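Local coordinates for type I modular polyketide synthase (Streptomyces albus subsp. albus, PDB 6IYT), which probably selects an ethylmalonyl extender unit from coenzyme A and transfers it within the salinomycin polyketide synthase, as its acyltransferase domain, at residues V122-G127 / D389-S394; A208-S213 / P346-V351; P340-V345 / V355-E360. All blocks are in the same frame, centred on the assembly; numbering follows the deposited sequence.

Contact 1: V122-G127 / D389-S394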
ATOM      1  N   VAL A 122     -11.176   1.471  -2.704  1.00  5.59           N
ATOM      2  CA  VAL A 122     -10.200   2.385  -3.237  1.00  4.90           C
ATOM      3  C   VAL A 122      -8.796   1.907  -2.939  1.00  4.33           C
ATOM      4  O   VAL A 122      -8.534   1.405  -1.857  1.00  4.17           O
ATOM      5  CB  VAL A 122     -10.413   3.808  -2.671  1.00  5.30           C
ATOM      6  CG1 VAL A 122     -10.451   3.801  -1.150  1.00  5.43           C
ATOM      7  CG2 VAL A 122      -9.372   4.743  -3.181  1.00  5.50           C
ATOM      8  N   PHE A 123      -7.918   1.963  -3.950  1.00  4.00           N
ATOM      9  CA  PHE A 123      -6.511   1.667  -3.726  1.00  4.16           C
ATOM     10  C   PHE A 123      -5.744   2.922  -3.382  1.00  4.01           C
ATOM     11  O   PHE A 123      -5.898   3.983  -4.053  1.00  3.59           O
ATOM     12  CB  PHE A 123      -5.871   0.992  -4.922  1.00  4.27           C
ATOM     13  CG  PHE A 123      -6.086  -0.506  -4.965  1.00  5.27           C
ATOM     14  CD1 PHE A 123      -7.303  -1.060  -4.597  1.00  5.79           C
ATOM     15  CD2 PHE A 123      -5.079  -1.342  -5.343  1.00  5.84           C
ATOM     16  CE1 PHE A 123      -7.478  -2.440  -4.591  1.00  5.43           C
ATOM     17  CE2 PHE A 123      -5.260  -2.731  -5.362  1.00  6.77           C
ATOM     18  CZ  PHE A 123      -6.472  -3.260  -4.994  1.00  6.07           C
ATOM     19  N   VAL A 124      -4.893   2.779  -2.377  1.00  4.00           N
ATOM     20  CA  VAL A 124      -4.167   3.877  -1.751  1.00  4.72           C
ATOM     21  C   VAL A 124      -2.665   3.668  -2.033  1.00  4.44           C
ATOM     22  O   VAL A 124      -2.107   2.634  -1.732  1.00  3.92           O
ATOM     23  CB  VAL A 124      -4.381   3.894  -0.235  1.00  5.56           C
ATOM     24  CG1 VAL A 124      -3.587   5.020   0.421  1.00  5.32           C
ATOM     25  CG2 VAL A 124      -5.862   3.993   0.091  1.00  6.30           C
ATOM     26  N   PHE A 125      -2.019   4.714  -2.523  1.00  4.38           N
ATOM     27  CA  PHE A 125      -0.621   4.663  -2.924  1.00  4.43           C
ATOM     28  C   PHE A 125       0.149   5.744  -2.193  1.00  5.21           C
ATOM     29  O   PHE A 125       0.010   6.944  -2.502  1.00  4.84           O
ATOM     30  CB  PHE A 125      -0.524   4.901  -4.433  1.00  4.47           C
ATOM     31  CG  PHE A 125      -1.196   3.848  -5.251  1.00  4.51           C
ATOM     32  CD1 PHE A 125      -2.563   3.943  -5.553  1.00  4.80           C
ATOM     33  CD2 PHE A 125      -0.512   2.683  -5.616  1.00  4.68           C
ATOM     34  CE1 PHE A 125      -3.189   2.941  -6.291  1.00  5.06           C
ATOM     35  CE2 PHE A 125      -1.142   1.683  -6.326  1.00  4.87           C
ATOM     36  CZ  PHE A 125      -2.486   1.786  -6.615  1.00  5.03           C
ATOM     37  N   PRO A 126       0.846   5.365  -1.122  1.00  5.83           N
ATOM     38  CA  PRO A 126       1.555   6.376  -0.313  1.00  6.50           C
ATOM     39  C   PRO A 126       2.818   6.921  -0.972  1.00  7.38           C
ATOM     40  O   PRO A 126       3.233   6.452  -2.037  1.00  7.55           O
ATOM     41  CB  PRO A 126       1.915   5.626   0.972  1.00  6.67           C
ATOM     42  CG  PRO A 126       1.857   4.179   0.631  1.00  8.70           C
ATOM     43  CD  PRO A 126       1.007   4.001  -0.603  1.00  6.40           C
ATOM     44  N   GLY A 127       3.435   7.874  -0.329  1.00  9.90           N
ATOM     45  CA  GLY A 127       4.753   8.370  -0.769  1.00 11.33           C
ATOM     46  C   GLY A 127       5.869   7.688  -0.008  1.00 13.30           C
ATOM     47  O   GLY A 127       5.813   6.480   0.268  1.00 13.64           O
ATOM     48  N   ASP A 389     -15.745   1.865   1.647  1.00  8.54           N
ATOM     49  CA  ASP A 389     -15.328   1.359   2.956  1.00 10.57           C
ATOM     50  C   ASP A 389     -14.248   0.287   2.908  1.00  8.38           C
ATOM     51  O   ASP A 389     -13.951  -0.319   3.917  1.00  9.28           O
ATOM     52  CB  ASP A 389     -16.548   0.868   3.792  1.00 10.79           C
ATOM     53  CG  ASP A 389     -17.229  -0.359   3.191  1.00 12.60           C
ATOM     54  OD1 ASP A 389     -16.809  -0.812   2.089  1.00 13.21           O
ATOM     55  OD2 ASP A 389     -18.261  -0.816   3.765  1.00 16.17           O
ATOM     56  N   VAL A 390     -13.578   0.137   1.771  1.00  6.46           N
ATOM     57  CA  VAL A 390     -12.454  -0.762   1.687  1.00  6.14           C
ATOM     58  C   VAL A 390     -11.316   0.045   1.097  1.00  6.58           C
ATOM     59  O   VAL A 390     -11.390   0.468  -0.056  1.00  6.61           O
ATOM     60  CB  VAL A 390     -12.730  -2.006   0.766  1.00  6.38           C
ATOM     61  CG1 VAL A 390     -11.480  -2.876   0.633  1.00  5.76           C
ATOM     62  CG2 VAL A 390     -13.895  -2.851   1.316  1.00  6.15           C
ATOM     63  N   PHE A 391     -10.253   0.187   1.877  1.00  5.89           N
ATOM     64  CA  PHE A 391      -9.099   0.972   1.483  1.00  6.08           C
ATOM     65  C   PHE A 391      -7.937   0.036   1.477  1.00  5.52           C
ATOM     66  O   PHE A 391      -7.576  -0.490   2.537  1.00  7.31           O
ATOM     67  CB  PHE A 391      -8.816   2.083   2.505  1.00  5.93           C
ATOM     68  CG  PHE A 391      -9.851   3.201   2.511  1.00  6.42           C
ATOM     69  CD1 PHE A 391     -11.114   2.991   3.025  1.00  7.32           C
ATOM     70  CD2 PHE A 391      -9.517   4.474   2.107  1.00  5.72           C
ATOM     71  CE1 PHE A 391     -12.027   4.037   3.113  1.00  7.11           C
ATOM     72  CE2 PHE A 391     -10.479   5.474   2.052  1.00  6.91           C
ATOM     73  CZ  PHE A 391     -11.739   5.249   2.560  1.00  6.79           C
ATOM     74  N   VAL A 392      -7.347  -0.194   0.318  1.00  5.71           N
ATOM     75  CA  VAL A 392      -6.239  -1.139   0.226  1.00  5.17           C
ATOM     76  C   VAL A 392      -4.972  -0.361  -0.057  1.00  5.06           C
ATOM     77  O   VAL A 392      -4.876   0.315  -1.076  1.00  5.44           O
ATOM     78  CB  VAL A 392      -6.478  -2.163  -0.904  1.00  5.13           C
ATOM     79  CG1 VAL A 392      -5.233  -3.030  -1.141  1.00  6.07           C
ATOM     80  CG2 VAL A 392      -7.703  -2.991  -0.621  1.00  5.22           C
ATOM     81  N   GLU A 393      -4.035  -0.359   0.885  1.00  5.09           N
ATOM     82  CA  GLU A 393      -2.788   0.347   0.682  1.00  5.29           C
ATOM     83  C   GLU A 393      -1.798  -0.567  -0.021  1.00  4.96           C
ATOM     84  O   GLU A 393      -1.358  -1.565   0.524  1.00  4.91           O
ATOM     85  CB  GLU A 393      -2.237   0.925   1.999  1.00  6.26           C
ATOM     86  CG  GLU A 393      -0.998   1.803   1.789  1.00  7.65           C
ATOM     87  CD  GLU A 393      -0.344   2.216   3.075  1.00 10.37           C
ATOM     88  OE1 GLU A 393      -1.055   2.749   3.956  1.00 12.16           O
ATOM     89  OE2 GLU A 393       0.916   2.092   3.181  1.00 12.61           O
ATOM     90  N   SER A 394      -1.513  -0.229  -1.270  1.00  4.49           N
ATOM     91  CA  SER A 394      -0.710  -1.041  -2.168  1.00  4.66           C
ATOM     92  C   SER A 394       0.791  -0.750  -1.975  1.00  5.01           C
ATOM     93  O   SER A 394       1.445  -0.196  -2.868  1.00  5.28           O
ATOM     94  CB  SER A 394      -1.126  -0.752  -3.611  1.00  5.03           C
ATOM     95  OG  SER A 394      -0.548  -1.675  -4.528  1.00  5.08           O
TER

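Contact 2: A208-S213 / P346-V351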
ATOM      1  N   ALA A 208     -11.704   3.196  -7.464  1.00  6.04           N
ATOM      2  CA  ALA A 208     -11.066   4.501  -7.534  1.00  5.17           C
ATOM      3  C   ALA A 208      -9.643   4.345  -7.016  1.00  4.64           C
ATOM      4  O   ALA A 208      -9.350   3.376  -6.309  1.00  4.61           O
ATOM      5  CB  ALA A 208     -11.802   5.499  -6.697  1.00  5.46           C
ATOM      6  N   VAL A 209      -8.818   5.362  -7.226  1.00  4.11           N
ATOM      7  CA  VAL A 209      -7.460   5.368  -6.672  1.00  4.26           C
ATOM      8  C   VAL A 209      -7.169   6.700  -6.002  1.00  4.85           C
ATOM      9  O   VAL A 209      -7.815   7.690  -6.308  1.00  4.98           O
ATOM     10  CB  VAL A 209      -6.392   5.132  -7.738  1.00  3.89           C
ATOM     11  CG1 VAL A 209      -6.557   3.768  -8.396  1.00  4.26           C
ATOM     12  CG2 VAL A 209      -6.414   6.254  -8.776  1.00  3.94           C
ATOM     13  N   VAL A 210      -6.315   6.660  -4.969  1.00  4.96           N
ATOM     14  CA  VAL A 210      -5.845   7.878  -4.280  1.00  5.27           C
ATOM     15  C   VAL A 210      -4.384   7.718  -3.971  1.00  5.08           C
ATOM     16  O   VAL A 210      -3.938   6.649  -3.523  1.00  4.88           O
ATOM     17  CB  VAL A 210      -6.587   8.145  -2.972  1.00  7.51           C
ATOM     18  CG1 VAL A 210      -6.194   9.492  -2.405  1.00  7.02           C
ATOM     19  CG2 VAL A 210      -8.071   8.091  -3.181  1.00 13.60           C
ATOM     20  N   GLY A 211      -3.622   8.748  -4.255  1.00  5.10           N
ATOM     21  CA  GLY A 211      -2.195   8.739  -3.989  1.00  4.68           C
ATOM     22  C   GLY A 211      -1.788   9.861  -3.036  1.00  5.81           C
ATOM     23  O   GLY A 211      -2.480  10.898  -2.914  1.00  6.19           O
ATOM     24  N   HIS A 212      -0.608   9.722  -2.472  1.00  5.62           N
ATOM     25  CA  HIS A 212      -0.063  10.710  -1.536  1.00  6.84           C
ATOM     26  C   HIS A 212       1.298  11.173  -2.080  1.00  7.31           C
ATOM     27  O   HIS A 212       2.182  10.344  -2.315  1.00  6.39           O
ATOM     28  CB  HIS A 212       0.102  10.055  -0.170  1.00  6.77           C
ATOM     29  CG  HIS A 212       0.443  11.000   0.913  1.00  7.58           C
ATOM     30  ND1 HIS A 212      -0.388  11.225   1.999  1.00  9.56           N
ATOM     31  CD2 HIS A 212       1.492  11.834   1.063  1.00  6.68           C
ATOM     32  CE1 HIS A 212       0.211  12.066   2.833  1.00  6.90           C
ATOM     33  NE2 HIS A 212       1.362  12.425   2.300  1.00  9.19           N
ATOM     34  N   SER A 213       1.406  12.461  -2.438  1.00  7.54           N
ATOM     35  CA  SER A 213       2.666  12.986  -2.980  1.00  8.96           C
ATOM     36  C   SER A 213       3.060  12.178  -4.244  1.00  7.12           C
ATOM     37  O   SER A 213       2.239  11.972  -5.086  1.00  6.63           O
ATOM     38  CB  SER A 213       3.744  12.903  -1.903  1.00 11.60           C
ATOM     39  OG  SER A 213       4.886  13.664  -2.266  1.00 14.18           O
ATOM     40  N   PRO A 346     -11.755   6.639 -11.522  1.00  7.63           N
ATOM     41  CA  PRO A 346     -11.349   8.003 -11.123  1.00  8.24           C
ATOM     42  C   PRO A 346     -10.153   8.040 -10.185  1.00  7.25           C
ATOM     43  O   PRO A 346      -9.996   7.137  -9.340  1.00  7.09           O
ATOM     44  CB  PRO A 346     -12.593   8.560 -10.394  1.00 10.37           C
ATOM     45  CG  PRO A 346     -13.701   7.668 -10.747  1.00 10.57           C
ATOM     46  CD  PRO A 346     -13.136   6.328 -11.119  1.00  8.96           C
ATOM     47  N   LEU A 347      -9.503   9.219 -10.132  1.00  6.95           N
ATOM     48  CA  LEU A 347      -8.404   9.488  -9.194  1.00  7.06           C
ATOM     49  C   LEU A 347      -8.814  10.631  -8.280  1.00  5.92           C
ATOM     50  O   LEU A 347      -9.239  11.675  -8.764  1.00  5.44           O
ATOM     51  CB  LEU A 347      -7.123   9.855  -9.963  1.00  9.20           C
ATOM     52  CG  LEU A 347      -5.817  10.180  -9.229  1.00 13.48           C
ATOM     53  CD1 LEU A 347      -5.791   9.582  -7.842  1.00 23.50           C
ATOM     54  CD2 LEU A 347      -4.607   9.679 -10.017  1.00 13.29           C
ATOM     55  N   TYR A 348      -8.888  10.355  -6.973  1.00  5.08           N
ATOM     56  CA  TYR A 348      -9.268  11.360  -5.996  1.00  5.37           C
ATOM     57  C   TYR A 348      -8.030  12.157  -5.595  1.00  5.29           C
ATOM     58  O   TYR A 348      -7.206  11.700  -4.826  1.00  5.66           O
ATOM     59  CB  TYR A 348      -9.910  10.711  -4.746  1.00  5.19           C
ATOM     60  CG  TYR A 348     -11.386  10.393  -4.871  1.00  6.56           C
ATOM     61  CD1 TYR A 348     -11.827   9.470  -5.757  1.00  7.47           C
ATOM     62  CD2 TYR A 348     -12.306  10.977  -4.028  1.00  8.10           C
ATOM     63  CE1 TYR A 348     -13.186   9.181  -5.890  1.00  9.30           C
ATOM     64  CE2 TYR A 348     -13.642  10.645  -4.087  1.00  9.74           C
ATOM     65  CZ  TYR A 348     -14.066   9.707  -5.000  1.00  9.93           C
ATOM     66  OH  TYR A 348     -15.405   9.337  -5.054  1.00 11.62           O
ATOM     67  N   SER A 349      -7.896  13.353  -6.138  1.00  4.95           N
ATOM     68  CA  SER A 349      -6.663  14.117  -5.971  1.00  4.78           C
ATOM     69  C   SER A 349      -6.508  14.574  -4.540  1.00  4.60           C
ATOM     70  O   SER A 349      -7.438  15.164  -3.970  1.00  5.16           O
ATOM     71  CB  SER A 349      -6.669  15.350  -6.889  1.00  4.87           C
ATOM     72  OG  SER A 349      -5.525  16.124  -6.652  1.00  4.94           O
ATOM     73  N   THR A 350      -5.304  14.371  -3.994  1.00  4.07           N
ATOM     74  CA  THR A 350      -4.913  14.958  -2.686  1.00  4.87           C
ATOM     75  C   THR A 350      -4.160  16.278  -2.855  1.00  5.93           C
ATOM     76  O   THR A 350      -3.676  16.876  -1.872  1.00  7.15           O
ATOM     77  CB  THR A 350      -4.055  13.991  -1.922  1.00  4.68           C
ATOM     78  OG1 THR A 350      -2.903  13.641  -2.718  1.00  4.52           O
ATOM     79  CG2 THR A 350      -4.851  12.754  -1.608  1.00  5.43           C
ATOM     80  N   VAL A 351      -4.155  16.785  -4.085  1.00  5.78           N
ATOM     81  CA  VAL A 351      -3.596  18.075  -4.393  1.00  7.54           C
ATOM     82  C   VAL A 351      -4.683  19.141  -4.391  1.00  8.34           C
ATOM     83  O   VAL A 351      -4.532  20.167  -3.757  1.00 10.49           O
ATOM     84  CB  VAL A 351      -2.925  18.042  -5.778  1.00  8.04           C
ATOM     85  CG1 VAL A 351      -2.324  19.373  -6.126  1.00  9.14           C
ATOM     86  CG2 VAL A 351      -1.891  16.945  -5.820  1.00  9.12           C
TER
HETATM   87  O   HOH W   1      -0.351  14.597  -3.216  1.00  7.67           O

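Contact 3: P340-V345 / V355-E360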
ATOM      1  N   PRO A 340      -1.503  12.944 -20.370  1.00  6.46           N
ATOM      2  CA  PRO A 340      -2.543  12.372 -19.534  1.00  6.87           C
ATOM      3  C   PRO A 340      -3.812  12.095 -20.314  1.00  6.64           C
ATOM      4  O   PRO A 340      -4.078  12.757 -21.335  1.00  5.88           O
ATOM      5  CB  PRO A 340      -2.794  13.458 -18.486  1.00  6.92           C
ATOM      6  CG  PRO A 340      -2.398  14.735 -19.158  1.00  6.54           C
ATOM      7  CD  PRO A 340      -1.251  14.363 -20.053  1.00  5.85           C
ATOM      8  N   ARG A 341      -4.619  11.184 -19.806  1.00  6.54           N
ATOM      9  CA  ARG A 341      -5.885  10.833 -20.443  1.00  8.75           C
ATOM     10  C   ARG A 341      -6.871  10.300 -19.426  1.00  8.36           C
ATOM     11  O   ARG A 341      -6.494   9.935 -18.298  1.00  8.68           O
ATOM     12  CB  ARG A 341      -5.673   9.827 -21.592  1.00  9.21           C
ATOM     13  CG  ARG A 341      -5.207   8.433 -21.139  1.00  9.81           C
ATOM     14  CD  ARG A 341      -3.706   8.295 -21.181  1.00 11.00           C
ATOM     15  NE  ARG A 341      -3.291   6.990 -20.659  1.00 11.42           N
ATOM     16  CZ  ARG A 341      -2.619   6.089 -21.353  1.00 13.95           C
ATOM     17  NH1 ARG A 341      -2.033   6.440 -22.481  1.00 16.72           N
ATOM     18  NH2 ARG A 341      -2.387   4.905 -20.839  1.00 12.26           N
ATOM     19  N   GLU A 342      -8.143  10.234 -19.825  1.00 11.67           N
ATOM     20  CA  GLU A 342      -9.195   9.768 -18.932  1.00 12.45           C
ATOM     21  C   GLU A 342      -8.976   8.276 -18.638  1.00 12.60           C
ATOM     22  O   GLU A 342      -8.614   7.489 -19.546  1.00 13.98           O
ATOM     23  CB  GLU A 342     -10.626  10.090 -19.524  1.00 12.50           C
ATOM     24  CG  GLU A 342     -10.876  11.598 -19.730  1.00 13.93           C
ATOM     25  CD  GLU A 342     -12.342  12.014 -20.087  1.00 18.05           C
ATOM     26  OE1 GLU A 342     -12.542  13.185 -20.458  1.00 26.49           O
ATOM     27  OE2 GLU A 342     -13.275  11.244 -19.895  1.00 19.04           O
ATOM     28  N   GLY A 343      -8.902   7.942 -17.339  1.00 10.67           N
ATOM     29  CA  GLY A 343      -8.478   6.599 -16.892  1.00  9.51           C
ATOM     30  C   GLY A 343      -9.673   5.633 -16.756  1.00  8.84           C
ATOM     31  O   GLY A 343     -10.813   5.990 -17.104  1.00 10.77           O
ATOM     32  N   SER A 344      -9.386   4.424 -16.250  1.00 10.91           N
ATOM     33  CA  SER A 344     -10.377   3.331 -16.079  1.00 11.70           C
ATOM     34  C   SER A 344     -11.321   3.642 -14.959  1.00 10.75           C
ATOM     35  O   SER A 344     -12.448   3.119 -14.886  1.00  7.27           O
ATOM     36  CB  SER A 344      -9.622   2.024 -15.724  1.00 14.57           C
ATOM     37  OG  SER A 344      -9.258   1.344 -16.892  1.00 30.95           O
ATOM     38  N   VAL A 345     -10.798   4.403 -14.009  1.00  9.73           N
ATOM     39  CA  VAL A 345     -11.319   4.515 -12.713  1.00 10.28           C
ATOM     40  C   VAL A 345     -10.886   5.917 -12.242  1.00  8.72           C
ATOM     41  O   VAL A 345      -9.814   6.389 -12.637  1.00  8.09           O
ATOM     42  CB  VAL A 345     -10.704   3.364 -11.924  1.00 16.49           C
ATOM     43  CG1 VAL A 345      -9.793   3.800 -10.836  1.00 14.33           C
ATOM     44  CG2 VAL A 345     -11.727   2.344 -11.565  1.00 12.22           C
ATOM     45  N   VAL A 355     -12.394  15.127  -7.795  1.00  8.73           N
ATOM     46  CA  VAL A 355     -12.434  13.842  -8.443  1.00 10.33           C
ATOM     47  C   VAL A 355     -12.061  14.003  -9.901  1.00  9.92           C
ATOM     48  O   VAL A 355     -12.704  14.747 -10.635  1.00 10.02           O
ATOM     49  CB  VAL A 355     -13.805  13.162  -8.275  1.00 14.20           C
ATOM     50  CG1 VAL A 355     -14.900  14.026  -8.834  1.00 26.15           C
ATOM     51  CG2 VAL A 355     -13.799  11.792  -8.952  1.00 13.79           C
ATOM     52  N   LEU A 356     -10.941  13.402 -10.277  1.00  7.02           N
ATOM     53  CA  LEU A 356     -10.330  13.622 -11.564  1.00  6.78           C
ATOM     54  C   LEU A 356     -10.504  12.433 -12.479  1.00  7.60           C
ATOM     55  O   LEU A 356     -10.521  11.283 -12.018  1.00  7.09           O
ATOM     56  CB  LEU A 356      -8.834  13.912 -11.391  1.00  6.78           C
ATOM     57  CG  LEU A 356      -8.494  15.147 -10.562  1.00  7.75           C
ATOM     58  CD1 LEU A 356      -6.981  15.291 -10.467  1.00  7.87           C
ATOM     59  CD2 LEU A 356      -9.113  16.400 -11.156  1.00  8.43           C
ATOM     60  N   SER A 357     -10.598  12.691 -13.791  1.00  7.29           N
ATOM     61  CA  SER A 357     -10.704  11.618 -14.765  1.00  7.30           C
ATOM     62  C   SER A 357      -9.342  11.010 -14.982  1.00  7.50           C
ATOM     63  O   SER A 357      -9.216   9.822 -15.353  1.00  9.01           O
ATOM     64  CB  SER A 357     -11.227  12.162 -16.094  1.00  8.87           C
ATOM     65  OG  SER A 357     -10.337  13.124 -16.650  1.00  8.32           O
ATOM     66  N   GLY A 358      -8.339  11.866 -14.904  1.00  6.08           N
ATOM     67  CA  GLY A 358      -6.973  11.515 -15.296  1.00  5.93           C
ATOM     68  C   GLY A 358      -6.420  12.393 -16.401  1.00  5.84           C
ATOM     69  O   GLY A 358      -5.201  12.628 -16.465  1.00  5.44           O
ATOM     70  N   ALA A 359      -7.304  12.988 -17.189  1.00  6.15           N
ATOM     71  CA  ALA A 359      -6.883  13.814 -18.337  1.00  7.71           C
ATOM     72  C   ALA A 359      -6.234  15.115 -17.878  1.00  8.21           C
ATOM     73  O   ALA A 359      -5.594  15.821 -18.689  1.00  7.67           O
ATOM     74  CB  ALA A 359      -8.066  14.106 -19.234  1.00  9.09           C
ATOM     75  N   GLU A 360      -6.415  15.438 -16.599  1.00  6.66           N
ATOM     76  CA  GLU A 360      -5.979  16.727 -16.005  1.00  8.20           C
ATOM     77  C   GLU A 360      -4.499  16.699 -15.545  1.00  8.44           C
ATOM     78  O   GLU A 360      -3.969  17.736 -15.099  1.00  8.70           O
ATOM     79  CB  GLU A 360      -6.854  17.079 -14.777  1.00  8.59           C
ATOM     80  CG  GLU A 360      -8.358  16.997 -14.984  1.00 10.00           C
ATOM     81  CD  GLU A 360      -8.936  15.618 -14.642  1.00 10.84           C
ATOM     82  OE1 GLU A 360     -10.146  15.521 -14.389  1.00 11.82           O
ATOM     83  OE2 GLU A 360      -8.184  14.638 -14.655  1.00 10.10           O
TER
HETATM   84  O   HOH W   2      -5.665  15.788 -21.322  1.00 17.69           O
HETATM   85  O   HOH W   3      -7.771   7.944 -13.513  1.00 11.10           O

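Contact 1: V122-G127 / D389-S394
Val390 O accepts from Val122 N at 2.8 Å, the first of four backbone bonds between the two segments. One residue on, Phe391 turns a face of its ring to Val122. CG1 of Val122, set between the backbone N and the carbonyl carbon (chi1 53°), sits over that face, displaced toward the rim and 3.5 Å from Phe391 CD2. CG2 of Val124 meets the same ring at its edge, and Leu383 and Ile384 of helix 376-385 also pack against Phe391. Val392 works the other side of the sheet: its CB stands over a face of the Phe123 ring, 3.8 Å from Phe123 CE1. Its backbone binds twice, N to Val122 O at 2.9 Å and O to Val124 N at 2.8 Å, the second donor tilted 28° from the carbonyl plane. Val122, Phe123 and Val124 are bridged in parallel to Phe391, Val392 and Glu393, joining the two inner strands of the four-stranded parallel sheet in the acyltransferase's alpha/beta core. Glu393 returns to the side of Phe391 and runs its extended chain past Pro126, with OE2 3.4 Å from Pro126 CG. The carboxylate is held by Ser395 OG, Val399 N and Leu400 N, which probably steadies its negative charge in this buried setting. Ser394 closes the register, N to Val124 O at 3.0 Å; its CB touches Phe125 CE2 at 3.6 Å, and its hydroxyl bonds to Met192 O.

Contact 2: A208-S213 / P346-V351
Thr350 OG1 is gripped from two sides: OG1 donates to Gly211 O at 2.8 Å and accepts from a water whose O lies 2.8 Å from Thr350 OG1. The water in turn accepts from Ser213 N, and so ties the 346-351 segment to the turn after strand 208-211. That turn fits the nucleophile elbow of the alpha/beta-hydrolase-like acyltransferases, with strained backbone angles at Ser213 (phi 58°, psi -126°); its hydroxyl bonds to His320, consistent with a catalytic Ser-His pair. Thr350 reaches Gly211 because chi1 of 57° swings OG1 back over its own backbone, flanked by N and C, while CG2 packs on Val210 CG1 at 3.6 Å. Farther back the two backbones make a single bridge, Val209 with Leu347: Val209 N donates to Pro346 O, and Tyr348 N to Val209 O at 2.9 Å. On one side of this bridge Val209 and Leu347 pack together; on the other, Val210 and Ala208 lie against Tyr348, whose hydroxyl is bonded to Asp386. Leu347 CD1 lies 3.5 Å from Val209 CG2, and Tyr348 CB lies 3.6 Å from Val210 CG2.

Contact 3: P340-V345 / V355-E360
Ser357 joins the two segments through its carbonyl: O accepts the amide of Gly343 at 2.8 Å (N to O), a nearly straight bond (168° at the hydrogen) whose donor is nonetheless tilted 29° from the carbonyl plane. A water that donates to both Ser357 O and Val345 O adds a second link to the same oxygen. The side chain of Ser357 is busy within its own segment. There chi1 of 62° folds OG back against its main chain, where it accepts from Ala359 N at 3.1 Å, an ST turn, and CG of Glu342 comes alongside it, 3.5 Å from Ser357 OG. This turn follows the second strand of the small antiparallel hairpin formed by 347-348 and 355-356, so the contact carries the two arms of that hairpin on past the end of its paired strands. Glu360 helps shape the bend: with each carboxylate oxygen using its syn lone pair, OE1 takes the amide of Ser357 and OE2 that of Gly358. Gly358, with its positive phi, brings its bare backbone up to the other arm, with its C atom 3.1 Å from Arg341 O. Ala359 follows, its CB 3.8 Å from Glu342 CG, so that Ala359 and Ser357 share the aliphatic part of the glutamate. Pro340 covers the far end with its ring, CB to Gly358 O at 3.3 Å and CG to Ala359 O at 3.4 Å. Arg341 points its side chain away from the 355-360 segment, and its NE bonds to Gly224 O.

Overall arrangement
Contact 1 lies deep in the chain and is wholly buried; contact 2 is also buried but farther out, and contact 3 sits at the surface, its centre about 21 Å from the centre of the chain. The first two share a sheet, since strands 120-125 and 208-211 are neighbours and bond directly, for instance through Phe125 O and His212 N. Contacts 2 and 3 meet along the hairpin of 347-348 and 355-356, whereas contacts 1 and 3 do not touch. The chemistry shifts accordingly: regular parallel pairing with aromatic packing in contact 1, one bridge plus a threonine and water in contact 2, turn bonds and waters in contact 3.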